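Long-range contacts in mosquitocidal toxin (Lysinibacillus sphaericus, PDB 2VSE), which kills mosquitoes, probably by ADP-ribosylating target proteins, while its ricin-B-like lectin domains probably bind carbohydrate: residues K300-E305 with N516-L521; Y498-R503 with I510-E515; N593-V598 with R610-A615. All coordinates share one frame; numbering follows the deposited sequence.

Contact 1 (K300-E305 with N516-L521); sequences KNFGFE and NRKIVL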
loop_
_atom_site.group_PDB
_atom_site.type_symbol
_atom_site.label_atom_id
_atom_site.label_comp_id
_atom_site.label_asym_id
_atom_site.label_seq_id
_atom_site.Cartn_x
_atom_site.Cartn_y
_atom_site.Cartn_z
ATOM N N LYS A 300 26.858 -11.219 -19.232
ATOM C CA LYS A 300 25.525 -11.310 -18.664
ATOM C C LYS A 300 25.568 -10.867 -17.198
ATOM O O LYS A 300 26.383 -11.362 -16.421
ATOM C CB LYS A 300 25.007 -12.746 -18.810
ATOM C CG LYS A 300 23.597 -13.002 -18.300
ATOM C CD LYS A 300 23.235 -14.476 -18.495
ATOM C CE LYS A 300 21.978 -14.856 -17.751
ATOM N NZ LYS A 300 21.896 -16.349 -17.606
ATOM N N ASN A 301 24.700 -9.917 -16.852
ATOM C CA ASN A 301 24.563 -9.408 -15.489
ATOM C C ASN A 301 24.135 -10.497 -14.500
ATOM O O ASN A 301 23.074 -11.096 -14.659
ATOM C CB ASN A 301 23.564 -8.234 -15.459
ATOM C CG ASN A 301 23.694 -7.364 -14.200
ATOM O OD1 ASN A 301 24.575 -7.573 -13.371
ATOM N ND2 ASN A 301 22.813 -6.379 -14.068
ATOM N N PHE A 302 24.994 -10.767 -13.512
ATOM C CA PHE A 302 24.651 -11.628 -12.374
ATOM C C PHE A 302 24.862 -10.859 -11.067
ATOM O O PHE A 302 24.833 -11.444 -9.989
ATOM C CB PHE A 302 25.513 -12.893 -12.335
ATOM C CG PHE A 302 25.206 -13.895 -13.406
ATOM C CD1 PHE A 302 24.317 -14.937 -13.167
ATOM C CD2 PHE A 302 25.843 -13.834 -14.638
ATOM C CE1 PHE A 302 24.041 -15.886 -14.150
ATOM C CE2 PHE A 302 25.571 -14.780 -15.628
ATOM C CZ PHE A 302 24.668 -15.808 -15.380
ATOM N N GLY A 303 25.090 -9.554 -11.173
ATOM C CA GLY A 303 25.339 -8.709 -10.017
ATOM C C GLY A 303 26.605 -9.013 -9.235
ATOM O O GLY A 303 26.618 -8.925 -8.012
ATOM N N PHE A 304 27.667 -9.386 -9.940
ATOM C CA PHE A 304 28.981 -9.571 -9.344
ATOM C C PHE A 304 29.616 -8.215 -9.026
ATOM O O PHE A 304 29.348 -7.228 -9.717
ATOM C CB PHE A 304 29.883 -10.325 -10.316
ATOM C CG PHE A 304 29.581 -11.792 -10.425
ATOM C CD1 PHE A 304 29.918 -12.664 -9.394
ATOM C CD2 PHE A 304 29.002 -12.311 -11.575
ATOM C CE1 PHE A 304 29.656 -14.027 -9.499
ATOM C CE2 PHE A 304 28.746 -13.667 -11.690
ATOM C CZ PHE A 304 29.066 -14.527 -10.649
ATOM N N GLU A 305 30.465 -8.168 -8.001
ATOM C CA GLU A 305 31.188 -6.935 -7.678
ATOM C C GLU A 305 31.985 -6.397 -8.865
ATOM O O GLU A 305 31.979 -5.184 -9.112
ATOM C CB GLU A 305 32.066 -7.090 -6.435
ATOM C CG GLU A 305 31.285 -7.319 -5.138
ATOM C CD GLU A 305 30.137 -6.332 -4.951
ATOM O OE1 GLU A 305 30.396 -5.170 -4.578
ATOM O OE2 GLU A 305 28.966 -6.726 -5.170
ATOM N N ASN A 516 26.982 -17.022 -3.923
ATOM C CA ASN A 516 27.069 -17.634 -5.248
ATOM C C ASN A 516 26.055 -16.942 -6.168
ATOM O O ASN A 516 24.894 -17.387 -6.307
ATOM C CB ASN A 516 26.789 -19.132 -5.154
ATOM C CG ASN A 516 27.670 -19.826 -4.124
ATOM O OD1 ASN A 516 28.832 -20.148 -4.393
ATOM N ND2 ASN A 516 27.115 -20.076 -2.943
ATOM N N ARG A 517 26.496 -15.853 -6.790
ATOM C CA ARG A 517 25.577 -14.933 -7.471
ATOM C C ARG A 517 25.012 -15.393 -8.822
ATOM O O ARG A 517 24.071 -14.797 -9.351
ATOM C CB ARG A 517 26.181 -13.534 -7.552
ATOM C CG ARG A 517 26.439 -12.996 -6.171
ATOM C CD ARG A 517 26.757 -11.562 -6.171
ATOM N NE ARG A 517 27.130 -11.155 -4.826
ATOM C CZ ARG A 517 27.701 -9.995 -4.535
ATOM N NH1 ARG A 517 27.942 -9.124 -5.492
ATOM N NH2 ARG A 517 28.021 -9.711 -3.288
ATOM N N LYS A 518 25.576 -16.464 -9.358
ATOM C CA LYS A 518 24.986 -17.146 -10.488
ATOM C C LYS A 518 23.721 -17.900 -10.067
ATOM O O LYS A 518 22.869 -18.203 -10.914
ATOM C CB LYS A 518 25.998 -18.094 -11.112
ATOM C CG LYS A 518 27.033 -17.415 -11.979
ATOM C CD LYS A 518 27.803 -18.447 -12.775
ATOM C CE LYS A 518 28.823 -17.804 -13.703
ATOM N NZ LYS A 518 29.061 -18.646 -14.914
ATOM N N ILE A 519 23.590 -18.160 -8.762
ATOM C CA ILE A 519 22.521 -19.003 -8.208
ATOM C C ILE A 519 21.301 -18.209 -7.687
ATOM O O ILE A 519 21.426 -17.290 -6.876
ATOM C CB ILE A 519 23.091 -19.915 -7.086
ATOM C CG1 ILE A 519 24.187 -20.858 -7.633
ATOM C CG2 ILE A 519 21.980 -20.606 -6.296
ATOM C CD1 ILE A 519 23.775 -21.771 -8.771
ATOM N N VAL A 520 20.114 -18.580 -8.154
ATOM C CA VAL A 520 18.896 -17.911 -7.737
ATOM C C VAL A 520 17.849 -18.944 -7.352
ATOM O O VAL A 520 17.940 -20.108 -7.757
ATOM C CB VAL A 520 18.338 -16.943 -8.846
ATOM C CG1 VAL A 520 19.372 -15.882 -9.223
ATOM C CG2 VAL A 520 17.894 -17.707 -10.084
ATOM N N LEU A 521 16.869 -18.513 -6.552
ATOM C CA LEU A 521 15.696 -19.318 -6.200
ATOM C C LEU A 521 14.892 -19.684 -7.443
ATOM O O LEU A 521 14.490 -18.798 -8.222
ATOM C CB LEU A 521 14.807 -18.542 -5.242
ATOM C CG LEU A 521 14.764 -18.984 -3.787
ATOM C CD1 LEU A 521 16.142 -19.020 -3.180
ATOM C CD2 LEU A 521 13.862 -18.043 -3.021
#
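Arg517 and Lys518, at the two central positions of a type I beta turn from Asn516 to Ile519, lie against Phe302, Gly303, Phe304 and Glu305, in the loop after strand 294-300. The contact joins two successive ricin-B lectin repeats of the toxin. Arg517 has CG beside its own backbone N (chi1 -61°), and the rest of its chain runs extended as far as NE, which carries the guanidinium past Gly303 to Glu305. There NH1 serves two acceptors. It bonds to Gly303 O at 2.9 Å, within the carbonyl plane, and to Glu305 OE2 at 2.6 Å in a nearly straight salt bridge. OE2 receives NH1 on its anti lone pair and sits in the guanidinium plane, while the carboxylate itself stands almost perpendicular to that plane (84°). A bend at chi2 of Glu305 (-48°) turns its carboxylate toward the arginine. The aliphatic start of Arg517 is used too: its CB lies over the rim of one face of the Phe304 ring, 4.0 Å from CE1. Lys518 sets its CG against both phenylalanines. It makes a CH-pi contact over one face of the Phe302 ring, CG to Phe302 CD1 being 3.9 Å, and meets the edge of the Phe304 ring at CZ, 3.8 Å away. The loop is shaped by an Asx turn, Gly303 N bonding to Asn301 OD1 at 3.0 Å, with Gly303 at positive phi. Arg517 NE bonds to Tyr514 O, and Glu305 OE2 also forms a salt bridge with Lys308. The carboxylate is thus flanked by two cations, which would favour its ionised form, and the junction between repeats combines a single-nitrogen salt bridge with hydrocarbon laid on aromatic rings.

Contact 2 (Y498-R503 with I510-E515); sequences YWLIER and IIRNYE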
loop_
_atom_site.group_PDB
_atom_site.type_symbol
_atom_site.label_atom_id
_atom_site.label_comp_id
_atom_site.label_asym_id
_atom_site.label_seq_id
_atom_site.Cartn_x
_atom_site.Cartn_y
_atom_site.Cartn_z
ATOM N N TYR A 498 22.346 -15.611 2.980
ATOM C CA TYR A 498 21.811 -14.292 2.680
ATOM C C TYR A 498 21.459 -14.162 1.204
ATOM O O TYR A 498 22.084 -14.782 0.354
ATOM C CB TYR A 498 22.787 -13.198 3.094
ATOM C CG TYR A 498 22.822 -12.970 4.577
ATOM C CD1 TYR A 498 22.055 -11.963 5.167
ATOM C CD2 TYR A 498 23.626 -13.760 5.397
ATOM C CE1 TYR A 498 22.079 -11.757 6.536
ATOM C CE2 TYR A 498 23.661 -13.561 6.761
ATOM C CZ TYR A 498 22.878 -12.562 7.326
ATOM O OH TYR A 498 22.925 -12.378 8.695
ATOM N N TRP A 499 20.463 -13.338 0.912
ATOM C CA TRP A 499 19.887 -13.270 -0.424
ATOM C C TRP A 499 19.725 -11.834 -0.891
ATOM O O TRP A 499 19.253 -10.959 -0.147
ATOM C CB TRP A 499 18.534 -13.995 -0.481
ATOM C CG TRP A 499 18.643 -15.448 -0.106
ATOM C CD1 TRP A 499 18.582 -15.970 1.143
ATOM C CD2 TRP A 499 18.870 -16.550 -0.991
ATOM N NE1 TRP A 499 18.756 -17.319 1.101
ATOM C CE2 TRP A 499 18.926 -17.710 -0.196
ATOM C CE3 TRP A 499 19.024 -16.668 -2.381
ATOM C CZ2 TRP A 499 19.133 -18.983 -0.736
ATOM C CZ3 TRP A 499 19.239 -17.931 -2.920
ATOM C CH2 TRP A 499 19.286 -19.076 -2.095
ATOM N N LEU A 500 20.139 -11.615 -2.133
ATOM C CA LEU A 500 20.029 -10.344 -2.796
ATOM C C LEU A 500 18.686 -10.366 -3.480
ATOM O O LEU A 500 18.420 -11.252 -4.306
ATOM C CB LEU A 500 21.152 -10.188 -3.826
ATOM C CG LEU A 500 22.590 -10.045 -3.289
ATOM C CD1 LEU A 500 23.610 -10.371 -4.366
ATOM C CD2 LEU A 500 22.823 -8.657 -2.689
ATOM N N ILE A 501 17.832 -9.409 -3.111
ATOM C CA ILE A 501 16.474 -9.353 -3.610
ATOM C C ILE A 501 16.356 -8.197 -4.609
ATOM O O ILE A 501 16.402 -7.034 -4.242
ATOM C CB ILE A 501 15.450 -9.241 -2.462
ATOM C CG1 ILE A 501 15.545 -10.462 -1.533
ATOM C CG2 ILE A 501 14.054 -9.144 -3.015
ATOM C CD1 ILE A 501 14.644 -10.417 -0.281
ATOM N N GLU A 502 16.213 -8.540 -5.881
ATOM C CA GLU A 502 16.242 -7.560 -6.947
ATOM C C GLU A 502 14.843 -7.457 -7.524
ATOM O O GLU A 502 14.203 -8.478 -7.804
ATOM C CB GLU A 502 17.233 -7.990 -8.029
ATOM C CG GLU A 502 18.578 -8.466 -7.471
ATOM C CD GLU A 502 19.453 -9.174 -8.492
ATOM O OE1 GLU A 502 18.937 -9.782 -9.452
ATOM O OE2 GLU A 502 20.684 -9.144 -8.318
ATOM N N ARG A 503 14.372 -6.220 -7.687
ATOM C CA ARG A 503 13.032 -5.958 -8.169
ATOM C C ARG A 503 13.021 -5.881 -9.684
ATOM O O ARG A 503 13.773 -5.098 -10.265
ATOM C CB ARG A 503 12.501 -4.653 -7.561
ATOM C CG ARG A 503 11.044 -4.329 -7.899
ATOM C CD ARG A 503 10.506 -3.148 -7.093
ATOM N NE ARG A 503 11.262 -1.917 -7.334
ATOM C CZ ARG A 503 11.904 -1.217 -6.400
ATOM N NH1 ARG A 503 11.880 -1.593 -5.128
ATOM N NH2 ARG A 503 12.570 -0.125 -6.746
ATOM N N ILE A 510 13.836 -11.255 -8.246
ATOM C CA ILE A 510 14.820 -12.308 -8.326
ATOM C C ILE A 510 15.430 -12.410 -6.924
ATOM O O ILE A 510 15.772 -11.388 -6.302
ATOM C CB ILE A 510 15.925 -11.984 -9.368
ATOM C CG1 ILE A 510 15.331 -11.662 -10.757
ATOM C CG2 ILE A 510 16.927 -13.113 -9.449
ATOM C CD1 ILE A 510 14.375 -12.738 -11.332
ATOM N N ILE A 511 15.531 -13.638 -6.419
ATOM C CA ILE A 511 16.104 -13.876 -5.117
ATOM C C ILE A 511 17.426 -14.626 -5.313
ATOM O O ILE A 511 17.449 -15.805 -5.648
ATOM C CB ILE A 511 15.092 -14.571 -4.194
ATOM C CG1 ILE A 511 13.787 -13.759 -4.173
ATOM C CG2 ILE A 511 15.646 -14.698 -2.776
ATOM C CD1 ILE A 511 12.672 -14.362 -3.340
ATOM N N ARG A 512 18.526 -13.901 -5.132
ATOM C CA ARG A 512 19.827 -14.308 -5.638
ATOM C C ARG A 512 20.759 -14.554 -4.470
ATOM O O ARG A 512 20.861 -13.721 -3.563
ATOM C CB ARG A 512 20.368 -13.211 -6.569
ATOM C CG ARG A 512 21.773 -13.445 -7.130
ATOM C CD ARG A 512 22.335 -12.239 -7.927
ATOM N NE ARG A 512 21.386 -11.717 -8.912
ATOM C CZ ARG A 512 21.171 -12.239 -10.122
ATOM N NH1 ARG A 512 21.851 -13.313 -10.535
ATOM N NH2 ARG A 512 20.260 -11.688 -10.918
ATOM N N ASN A 513 21.445 -15.692 -4.484
ATOM C CA ASN A 513 22.356 -16.005 -3.399
ATOM C C ASN A 513 23.523 -15.019 -3.291
ATOM O O ASN A 513 24.205 -14.747 -4.276
ATOM C CB ASN A 513 22.863 -17.432 -3.512
ATOM C CG ASN A 513 23.661 -17.833 -2.314
ATOM O OD1 ASN A 513 24.892 -17.824 -2.350
ATOM N ND2 ASN A 513 22.974 -18.143 -1.223
ATOM N N TYR A 514 23.743 -14.491 -2.089
ATOM C CA TYR A 514 24.790 -13.498 -1.855
ATOM C C TYR A 514 26.186 -14.024 -2.183
ATOM O O TYR A 514 27.003 -13.302 -2.780
ATOM C CB TYR A 514 24.759 -12.995 -0.411
ATOM C CG TYR A 514 25.883 -12.028 -0.097
ATOM C CD1 TYR A 514 25.750 -10.661 -0.381
ATOM C CD2 TYR A 514 27.094 -12.478 0.464
ATOM C CE1 TYR A 514 26.769 -9.778 -0.113
ATOM C CE2 TYR A 514 28.128 -11.589 0.735
ATOM C CZ TYR A 514 27.953 -10.243 0.441
ATOM O OH TYR A 514 28.952 -9.341 0.699
ATOM N N GLU A 515 26.456 -15.272 -1.804
ATOM C CA GLU A 515 27.788 -15.797 -1.973
ATOM C C GLU A 515 28.026 -16.433 -3.338
ATOM O O GLU A 515 29.144 -16.382 -3.850
ATOM C CB GLU A 515 28.156 -16.741 -0.842
ATOM C CG GLU A 515 29.622 -16.884 -0.712
ATOM C CD GLU A 515 30.048 -17.140 0.700
ATOM O OE1 GLU A 515 30.342 -18.322 1.014
ATOM O OE2 GLU A 515 30.105 -16.151 1.477
#
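Trp499 and Asn513, Leu500 and Arg512, Ile501 and Ile511, and Glu502 and Ile510 face each other across an antiparallel beta hairpin of the ricin-type trefoil. The backbone ladder consists of paired bonds between Leu500 and Arg512 and between Glu502 and Ile510, extended by Tyr514 N to Tyr498 O at 3.0 Å. The ionic part is a side-on grip: Arg512 NE reaches Glu502 OE2 at 2.7 Å, meeting it from above the carboxylate plane, and NH2 reaches OE1 at 2.7 Å on its syn lone pair. A bend at chi3 of Arg512 (-49°) swings the guanidinium back to that carboxylate. On the other face of the hairpin, Asn513 ND2 lies 3.8 Å above the Trp499 ring, near its rim, with the amide plane steeply inclined (81°) to the indole. Ile511 CG2 packs on Trp499 CB at 3.8 Å. The polar ends of Trp499 and Asn513 bond outside the hairpin strands: Trp499 NE1 to Leu477 O, Asn513 OD1 to Asn516 N and ND2 to Asp496 O. Strand 498-503 also pairs with strand 464-469, and Ile511 and Asn513 hydrogen-bond through their backbones to Leu521 and Ile519 of strand 519-523.

Contact 3 (N593-V598 with R610-A615); sequences NQKWTV and RNLQHA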
loop_
_atom_site.group_PDB
_atom_site.type_symbol
_atom_site.label_atom_id
_atom_site.label_comp_id
_atom_site.label_asym_id
_atom_site.label_seq_id
_atom_site.Cartn_x
_atom_site.Cartn_y
_atom_site.Cartn_z
ATOM N N ASN A 593 -24.348 -11.231 25.123
ATOM C CA ASN A 593 -23.984 -12.547 24.596
ATOM C C ASN A 593 -23.822 -12.565 23.070
ATOM O O ASN A 593 -23.508 -13.602 22.482
ATOM C CB ASN A 593 -24.992 -13.601 25.053
ATOM C CG ASN A 593 -26.374 -13.330 24.534
ATOM O OD1 ASN A 593 -26.940 -12.262 24.767
ATOM N ND2 ASN A 593 -26.924 -14.288 23.808
ATOM N N GLN A 594 -24.028 -11.405 22.449
ATOM C CA GLN A 594 -23.923 -11.232 20.999
ATOM C C GLN A 594 -22.724 -10.341 20.679
ATOM O O GLN A 594 -22.516 -9.902 19.524
ATOM C CB GLN A 594 -25.210 -10.622 20.455
ATOM C CG GLN A 594 -26.467 -11.433 20.809
ATOM C CD GLN A 594 -27.745 -10.765 20.354
ATOM O OE1 GLN A 594 -27.990 -9.599 20.661
ATOM N NE2 GLN A 594 -28.578 -11.508 19.625
ATOM N N LYS A 595 -21.934 -10.078 21.720
ATOM C CA LYS A 595 -20.726 -9.263 21.614
ATOM C C LYS A 595 -19.551 -10.078 22.106
ATOM O O LYS A 595 -19.701 -10.910 22.994
ATOM C CB LYS A 595 -20.835 -7.986 22.456
ATOM C CG LYS A 595 -21.990 -7.063 22.090
ATOM C CD LYS A 595 -22.098 -5.921 23.082
ATOM C CE LYS A 595 -23.268 -5.013 22.768
ATOM N NZ LYS A 595 -23.432 -3.946 23.804
ATOM N N TRP A 596 -18.381 -9.836 21.534
ATOM C CA TRP A 596 -17.205 -10.622 21.845
ATOM C C TRP A 596 -15.993 -9.718 21.917
ATOM O O TRP A 596 -15.821 -8.830 21.074
ATOM C CB TRP A 596 -16.984 -11.699 20.779
ATOM C CG TRP A 596 -18.198 -12.530 20.532
ATOM C CD1 TRP A 596 -19.304 -12.164 19.827
ATOM C CD2 TRP A 596 -18.438 -13.869 20.992
ATOM N NE1 TRP A 596 -20.224 -13.182 19.829
ATOM C CE2 TRP A 596 -19.721 -14.243 20.535
ATOM C CE3 TRP A 596 -17.697 -14.786 21.750
ATOM C CZ2 TRP A 596 -20.286 -15.498 20.809
ATOM C CZ3 TRP A 596 -18.269 -16.046 22.030
ATOM C CH2 TRP A 596 -19.545 -16.382 21.552
ATOM N N THR A 597 -15.155 -9.936 22.932
ATOM C CA THR A 597 -13.839 -9.297 22.983
ATOM C C THR A 597 -12.860 -10.117 22.137
ATOM O O THR A 597 -12.705 -11.320 22.345
ATOM C CB THR A 597 -13.284 -9.171 24.419
ATOM O OG1 THR A 597 -13.081 -10.476 24.960
ATOM C CG2 THR A 597 -14.225 -8.401 25.318
ATOM N N VAL A 598 -12.223 -9.460 21.174
ATOM C CA VAL A 598 -11.285 -10.112 20.262
ATOM C C VAL A 598 -9.867 -9.648 20.628
ATOM O O VAL A 598 -9.588 -8.446 20.644
ATOM C CB VAL A 598 -11.645 -9.779 18.800
ATOM C CG1 VAL A 598 -10.622 -10.324 17.834
ATOM C CG2 VAL A 598 -13.063 -10.312 18.451
ATOM N N ARG A 610 -13.555 -14.117 23.046
ATOM C CA ARG A 610 -14.235 -14.412 24.300
ATOM C C ARG A 610 -15.571 -13.690 24.341
ATOM O O ARG A 610 -15.663 -12.541 23.913
ATOM C CB ARG A 610 -13.368 -13.985 25.497
ATOM C CG ARG A 610 -11.943 -14.576 25.496
ATOM C CD ARG A 610 -11.131 -14.133 26.699
ATOM N NE ARG A 610 -11.641 -14.749 27.920
ATOM C CZ ARG A 610 -11.049 -15.739 28.586
ATOM N NH1 ARG A 610 -9.887 -16.246 28.184
ATOM N NH2 ARG A 610 -11.630 -16.219 29.673
ATOM N N ASN A 611 -16.602 -14.366 24.843
ATOM C CA ASN A 611 -17.932 -13.775 24.929
ATOM C C ASN A 611 -17.958 -12.649 25.942
ATOM O O ASN A 611 -17.299 -12.740 26.971
ATOM C CB ASN A 611 -18.966 -14.823 25.312
ATOM C CG ASN A 611 -20.369 -14.307 25.188
ATOM O OD1 ASN A 611 -20.966 -13.879 26.167
ATOM N ND2 ASN A 611 -20.898 -14.320 23.978
ATOM N N LEU A 612 -18.700 -11.584 25.653
ATOM C CA LEU A 612 -18.707 -10.435 26.555
ATOM C C LEU A 612 -19.556 -10.701 27.797
ATOM O O LEU A 612 -19.158 -10.337 28.904
ATOM C CB LEU A 612 -19.128 -9.141 25.843
ATOM C CG LEU A 612 -19.101 -7.844 26.671
ATOM C CD1 LEU A 612 -17.682 -7.439 27.031
ATOM C CD2 LEU A 612 -19.799 -6.718 25.947
ATOM N N GLN A 613 -20.716 -11.336 27.616
ATOM C CA GLN A 613 -21.540 -11.767 28.749
ATOM C C GLN A 613 -20.813 -12.828 29.570
ATOM O O GLN A 613 -20.659 -12.684 30.783
ATOM C CB GLN A 613 -22.896 -12.302 28.275
ATOM C CG GLN A 613 -23.806 -12.836 29.376
ATOM C CD GLN A 613 -24.637 -11.766 30.039
ATOM O OE1 GLN A 613 -25.048 -10.796 29.403
ATOM N NE2 GLN A 613 -24.905 -11.940 31.324
ATOM N N HIS A 614 -20.366 -13.890 28.908
ATOM C CA HIS A 614 -19.712 -14.991 29.612
ATOM C C HIS A 614 -18.239 -15.061 29.215
ATOM O O HIS A 614 -17.852 -15.838 28.336
ATOM C CB HIS A 614 -20.436 -16.309 29.336
ATOM C CG HIS A 614 -21.871 -16.322 29.769
ATOM N ND1 HIS A 614 -22.264 -16.650 31.051
ATOM C CD2 HIS A 614 -23.010 -16.072 29.081
ATOM C CE1 HIS A 614 -23.580 -16.590 31.137
ATOM N NE2 HIS A 614 -24.057 -16.240 29.954
ATOM N N ALA A 615 -17.428 -14.237 29.874
ATOM C CA ALA A 615 -16.024 -14.041 29.500
ATOM C C ALA A 615 -15.181 -15.322 29.583
ATOM O O ALA A 615 -14.203 -15.476 28.843
ATOM C CB ALA A 615 -15.405 -12.928 30.339
#
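Arg610 and Thr597 form the hydrogen-bonded pair of an antiparallel beta hairpin, strands 596-601 and 606-611, in a beta-trefoil unit; Gln594, Lys595 and Trp596 spell the QxW signature of ricin-type lectins. Arg610 O accepts Thr597 N at 2.8 Å, nearly along the C=O axis, and Arg610 N returns a bond to Thr597 O. Asn611 comes next and pairs with Trp596. The amide of Asn611, its CG turned opposite the backbone N (chi1 -171°), stands almost upright on the indole, the planes 87° apart, and ND2 lies 3.3 Å above the Trp596 ring, near the rim. Trp596 also meets Phe564 edge-to-face, and its NE1 bonds to Ala574 O. Asn611 ND2 donates as well to Asn593 O at 3.1 Å, approaching from above the carbonyl plane, while OD1 accepts His614 N at 2.8 Å on a lone pair. This Asx motif ties the turn to the strand end, and one amide thus touches ring, 3-10 segment and turn. Leu612 N bonds to Lys595 O, and its CD2 runs alongside the lysine chain, 3.8 Å from Lys595 CD, while CD1 meets Thr597 CG2. Gln613 lays its CB against Asn593, whose ND2 bonds to Leu576 O. At the end of the segment, Ala615 O takes two weak bonds from the bent side chain of Arg610, one from NE and one from NH2, each 2.8 Å.

In the fold
Contacts 1 and 2 adjoin, their centres about 8 Å apart: strand 519-523 begins in 516-521 and pairs with strand 509-513 of contact 2, while Phe302 of the neighbouring repeat packs on Arg512. Contact 2 is the buried one; contacts 1 and 3 are partly buried. Contact 3 belongs to another repeat, its centre about 47 Å from that of contact 2, yet it uses the same kind of hairpin: Asn611 covers Trp596 much as Asn513 covers Trp499. Contact 2 adds an Arg512-Glu502 salt bridge; in contact 3 the asparagine amide itself bridges the two segments. Contact 1, between repeats, has no strand pairing across it and rests on side chains of one turn, one also bonding a backbone carbonyl.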